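PDB 3JTX: aminotransferase from Neisseria meningitidis Z2491, which probably transfers amino groups between amino acids and 2-oxo acids, using pyridoxal phosphate held as a Schiff base on a lysine. Local coordinates for residues 181-193 against 219-231. Sequence-based numbering, arbitrary orientation.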
loop_
_atom_site.group_PDB
_atom_site.type_symbol
_atom_site.label_atom_id
_atom_site.label_comp_id
_atom_site.label_asym_id
_atom_site.label_seq_id
_atom_site.Cartn_x
_atom_site.Cartn_y
_atom_site.Cartn_z
ATOM N N SER A 181 5.369 -26.599 -2.319
ATOM C CA SER A 181 5.063 -28.030 -2.567
ATOM C C SER A 181 4.104 -28.301 -3.733
ATOM O O SER A 181 4.027 -29.441 -4.220
ATOM C CB SER A 181 4.513 -28.696 -1.296
ATOM O OG SER A 181 3.150 -28.353 -1.073
ATOM N N GLY A 182 3.356 -27.282 -4.152
ATOM C CA GLY A 182 2.321 -27.418 -5.169
ATOM C C GLY A 182 1.031 -28.057 -4.661
ATOM O O GLY A 182 0.064 -28.204 -5.410
ATOM N N SER A 183 1.012 -28.436 -3.387
ATOM C CA SER A 183 -0.102 -29.174 -2.827
ATOM C C SER A 183 -1.349 -28.315 -2.756
ATOM O O SER A 183 -1.287 -27.140 -2.354
ATOM C CB SER A 183 0.223 -29.656 -1.412
ATOM O OG SER A 183 -0.919 -30.329 -0.854
ATOM N N VAL A 184 -2.480 -28.909 -3.122
ATOM C CA VAL A 184 -3.779 -28.250 -2.987
ATOM C C VAL A 184 -4.510 -28.899 -1.806
ATOM O O VAL A 184 -4.773 -30.112 -1.814
ATOM C CB VAL A 184 -4.589 -28.367 -4.298
ATOM C CG1 VAL A 184 -6.029 -27.876 -4.124
ATOM C CG2 VAL A 184 -3.879 -27.575 -5.425
ATOM N N LEU A 185 -4.819 -28.108 -0.783
ATOM C CA LEU A 185 -5.527 -28.631 0.379
ATOM C C LEU A 185 -6.881 -29.181 -0.095
ATOM O O LEU A 185 -7.607 -28.518 -0.847
ATOM C CB LEU A 185 -5.720 -27.545 1.439
ATOM C CG LEU A 185 -6.164 -28.039 2.816
ATOM C CD1 LEU A 185 -5.108 -28.969 3.435
ATOM C CD2 LEU A 185 -6.497 -26.885 3.737
ATOM N N ASP A 186 -7.210 -30.395 0.320
ATOM C CA ASP A 186 -8.384 -31.048 -0.223
ATOM C C ASP A 186 -9.577 -30.960 0.735
ATOM O O ASP A 186 -9.502 -30.276 1.746
ATOM C CB ASP A 186 -8.037 -32.473 -0.631
ATOM C CG ASP A 186 -7.567 -33.338 0.522
ATOM O OD1 ASP A 186 -7.597 -32.913 1.704
ATOM O OD2 ASP A 186 -7.126 -34.469 0.228
ATOM N N LEU A 187 -10.684 -31.620 0.415
ATOM C CA LEU A 187 -11.845 -31.530 1.297
ATOM C C LEU A 187 -11.574 -32.044 2.719
ATOM O O LEU A 187 -12.057 -31.455 3.682
ATOM C CB LEU A 187 -13.059 -32.232 0.695
ATOM C CG LEU A 187 -13.783 -31.467 -0.413
ATOM C CD1 LEU A 187 -14.808 -32.398 -1.059
ATOM C CD2 LEU A 187 -14.458 -30.146 0.096
ATOM N N ASP A 188 -10.805 -33.122 2.854
ATOM C CA ASP A 188 -10.487 -33.657 4.195
ATOM C C ASP A 188 -9.649 -32.652 4.980
ATOM O O ASP A 188 -9.894 -32.424 6.172
ATOM C CB ASP A 188 -9.753 -34.981 4.100
ATOM C CG ASP A 188 -10.551 -36.009 3.375
ATOM O OD1 ASP A 188 -11.449 -36.611 4.003
ATOM O OD2 ASP A 188 -10.278 -36.184 2.164
ATOM N N GLY A 189 -8.694 -32.042 4.292
ATOM C CA GLY A 189 -7.804 -31.053 4.911
ATOM C C GLY A 189 -8.582 -29.812 5.313
ATOM O O GLY A 189 -8.405 -29.293 6.409
ATOM N N TRP A 190 -9.453 -29.332 4.433
ATOM C CA TRP A 190 -10.321 -28.198 4.779
ATOM C C TRP A 190 -11.258 -28.522 5.949
ATOM O O TRP A 190 -11.425 -27.710 6.864
ATOM C CB TRP A 190 -11.112 -27.696 3.555
ATOM C CG TRP A 190 -10.318 -26.757 2.744
ATOM C CD1 TRP A 190 -9.857 -26.943 1.474
ATOM C CD2 TRP A 190 -9.818 -25.492 3.172
ATOM N NE1 TRP A 190 -9.141 -25.845 1.065
ATOM C CE2 TRP A 190 -9.095 -24.942 2.095
ATOM C CE3 TRP A 190 -9.920 -24.762 4.362
ATOM C CZ2 TRP A 190 -8.479 -23.700 2.175
ATOM C CZ3 TRP A 190 -9.323 -23.518 4.427
ATOM C CH2 TRP A 190 -8.600 -23.011 3.350
ATOM N N LYS A 191 -11.876 -29.692 5.927
ATOM C CA LYS A 191 -12.712 -30.102 7.044
ATOM C C LYS A 191 -11.943 -30.071 8.367
ATOM O O LYS A 191 -12.464 -29.620 9.381
ATOM C CB LYS A 191 -13.313 -31.495 6.820
ATOM C CG LYS A 191 -14.080 -31.976 8.060
ATOM C CD LYS A 191 -14.837 -33.255 7.863
ATOM C CE LYS A 191 -15.438 -33.733 9.203
ATOM N NZ LYS A 191 -16.474 -32.758 9.698
ATOM N N GLU A 192 -10.714 -30.565 8.362
ATOM C CA GLU A 192 -9.904 -30.560 9.576
ATOM C C GLU A 192 -9.677 -29.151 10.133
ATOM O O GLU A 192 -9.866 -28.921 11.336
ATOM C CB GLU A 192 -8.564 -31.249 9.336
ATOM C CG GLU A 192 -7.786 -31.505 10.613
ATOM C CD GLU A 192 -6.553 -32.383 10.424
ATOM O OE1 GLU A 192 -6.118 -32.615 9.272
ATOM O OE2 GLU A 192 -6.002 -32.817 11.460
ATOM N N VAL A 193 -9.282 -28.215 9.271
ATOM C CA VAL A 193 -9.006 -26.870 9.751
ATOM C C VAL A 193 -10.305 -26.159 10.154
ATOM O O VAL A 193 -10.310 -25.396 11.124
ATOM C CB VAL A 193 -8.129 -26.043 8.773
ATOM C CG1 VAL A 193 -8.889 -25.644 7.508
ATOM C CG2 VAL A 193 -7.553 -24.813 9.505
ATOM N N LYS A 219 -8.951 -28.411 -11.704
ATOM C CA LYS A 219 -8.970 -27.094 -11.074
ATOM C C LYS A 219 -8.830 -27.208 -9.556
ATOM O O LYS A 219 -9.549 -27.986 -8.939
ATOM C CB LYS A 219 -10.275 -26.359 -11.418
ATOM C CG LYS A 219 -10.567 -26.268 -12.896
ATOM C CD LYS A 219 -11.554 -25.180 -13.261
ATOM C CE LYS A 219 -12.897 -25.344 -12.602
ATOM N NZ LYS A 219 -13.962 -24.587 -13.339
ATOM N N PRO A 220 -7.890 -26.455 -8.949
ATOM C CA PRO A 220 -7.768 -26.536 -7.496
ATOM C C PRO A 220 -9.009 -26.049 -6.751
ATOM O O PRO A 220 -9.577 -24.998 -7.075
ATOM C CB PRO A 220 -6.594 -25.599 -7.176
ATOM C CG PRO A 220 -5.789 -25.536 -8.442
ATOM C CD PRO A 220 -6.728 -25.798 -9.581
ATOM N N LEU A 221 -9.398 -26.827 -5.752
ATOM C CA LEU A 221 -10.389 -26.435 -4.775
ATOM C C LEU A 221 -9.917 -25.172 -4.045
ATOM O O LEU A 221 -8.729 -25.041 -3.695
ATOM C CB LEU A 221 -10.578 -27.588 -3.778
ATOM C CG LEU A 221 -11.523 -27.456 -2.575
ATOM C CD1 LEU A 221 -12.995 -27.272 -2.998
ATOM C CD2 LEU A 221 -11.376 -28.704 -1.663
ATOM N N GLY A 222 -10.842 -24.236 -3.837
ATOM C CA GLY A 222 -10.572 -23.022 -3.076
ATOM C C GLY A 222 -11.293 -23.057 -1.728
ATOM O O GLY A 222 -12.210 -23.859 -1.510
ATOM N N CYS A 223 -10.839 -22.205 -0.819
ATOM C CA CYS A 223 -11.383 -22.136 0.545
ATOM C C CYS A 223 -12.894 -21.895 0.550
ATOM O O CYS A 223 -13.651 -22.597 1.218
ATOM C CB CYS A 223 -10.670 -21.027 1.327
ATOM S SG CYS A 223 -11.335 -20.688 2.989
ATOM N N LEU A 224 -13.341 -20.891 -0.203
ATOM C CA LEU A 224 -14.780 -20.542 -0.197
ATOM C C LEU A 224 -15.636 -21.653 -0.807
ATOM O O LEU A 224 -16.712 -21.959 -0.310
ATOM C CB LEU A 224 -15.034 -19.191 -0.893
ATOM C CG LEU A 224 -14.354 -17.958 -0.279
ATOM C CD1 LEU A 224 -14.862 -16.653 -0.915
ATOM C CD2 LEU A 224 -14.546 -17.921 1.253
ATOM N N GLN A 225 -15.118 -22.300 -1.843
ATOM C CA GLN A 225 -15.785 -23.447 -2.446
ATOM C C GLN A 225 -15.837 -24.646 -1.485
ATOM O O GLN A 225 -16.826 -25.357 -1.436
ATOM C CB GLN A 225 -15.047 -23.845 -3.739
ATOM C CG GLN A 225 -15.603 -25.085 -4.435
ATOM C CD GLN A 225 -14.917 -25.357 -5.758
ATOM O OE1 GLN A 225 -13.697 -25.246 -5.866
ATOM N NE2 GLN A 225 -15.711 -25.704 -6.783
ATOM N N ALA A 226 -14.762 -24.865 -0.731
ATOM C CA ALA A 226 -14.718 -25.955 0.259
ATOM C C ALA A 226 -15.788 -25.744 1.348
ATOM O O ALA A 226 -16.492 -26.687 1.724
ATOM C CB ALA A 226 -13.342 -26.058 0.888
ATOM N N ALA A 227 -15.921 -24.502 1.814
ATOM C CA ALA A 227 -16.952 -24.152 2.789
ATOM C C ALA A 227 -18.333 -24.468 2.249
ATOM O O ALA A 227 -19.141 -25.124 2.920
ATOM C CB ALA A 227 -16.863 -22.679 3.167
ATOM N N ALA A 228 -18.601 -23.991 1.034
ATOM C CA ALA A 228 -19.879 -24.268 0.356
ATOM C C ALA A 228 -20.147 -25.771 0.270
ATOM O O ALA A 228 -21.226 -26.238 0.640
ATOM C CB ALA A 228 -19.882 -23.632 -1.046
ATOM N N GLN A 229 -19.157 -26.526 -0.202
ATOM C CA GLN A 229 -19.300 -27.968 -0.375
ATOM C C GLN A 229 -19.537 -28.715 0.934
ATOM O O GLN A 229 -20.222 -29.738 0.944
ATOM C CB GLN A 229 -18.114 -28.552 -1.151
ATOM C CG GLN A 229 -18.163 -28.189 -2.667
ATOM C CD GLN A 229 -16.951 -28.710 -3.470
ATOM O OE1 GLN A 229 -16.217 -29.580 -3.017
ATOM N NE2 GLN A 229 -16.752 -28.160 -4.662
ATOM N N LEU A 230 -19.004 -28.184 2.031
ATOM C CA LEU A 230 -19.176 -28.778 3.349
ATOM C C LEU A 230 -20.332 -28.145 4.146
ATOM O O LEU A 230 -20.520 -28.465 5.300
ATOM C CB LEU A 230 -17.855 -28.660 4.122
ATOM C CG LEU A 230 -16.678 -29.477 3.577
ATOM C CD1 LEU A 230 -15.375 -29.083 4.289
ATOM C CD2 LEU A 230 -16.936 -30.966 3.704
ATOM N N GLY A 231 -21.104 -27.251 3.534
ATOM C CA GLY A 231 -22.315 -26.709 4.164
ATOM C C GLY A 231 -22.045 -25.650 5.220
ATOM O O GLY A 231 -22.855 -25.440 6.117
HETATM O O HOH W 1 -7.499 -25.869 -1.403
#
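With CG anti to its carbonyl carbon (chi1 -84°), Trp-190 holds its indole against the start of helix 223-229, while in Cys-223 a chi1 of 174°, SG anti to the backbone N, carries the sulfur to the benzo end of that indole. Ala-226 CB sits over the five-membered ring, 3.9 Å from its centroid, and Cys-223 CA over the six-membered one, both CH-pi contacts. Cys-223 SG meets the benzo end obliquely, 3.6 Å from Trp-190 CH2. Leu-185 CD2 covers the opposite face, so the indole is sandwiched. In the ring plane, Trp-190 NE1 donates to a water (3.0 Å to its O) that in turn donates to Leu-185 O and Leu-221 O, tying the loops ahead of both helices together. The axes of helical segments 187-193 and 223-229 cross at -83°; both pack on the central mixed sheet of the large, PLP-binding domain of the fold type I aminotransferases, where Trp-190 also touches Ile-204 and Ser-206 of strand 203-207. Towards solvent, Leu-187 CD2 lies 3.8 Å from Leu-221 CD2 and 3.6 Å from Gln-229 OE1, a van der Waals contact. Leu-221 CD2 also reaches Leu-187 N (3.6 Å), in the first turn of a helix N-capped by Asp-186, whose OD1 accepts from Gly-189 N. Val-184 CG1 and CG2 both lie 3.8 Å from Pro-220 CB.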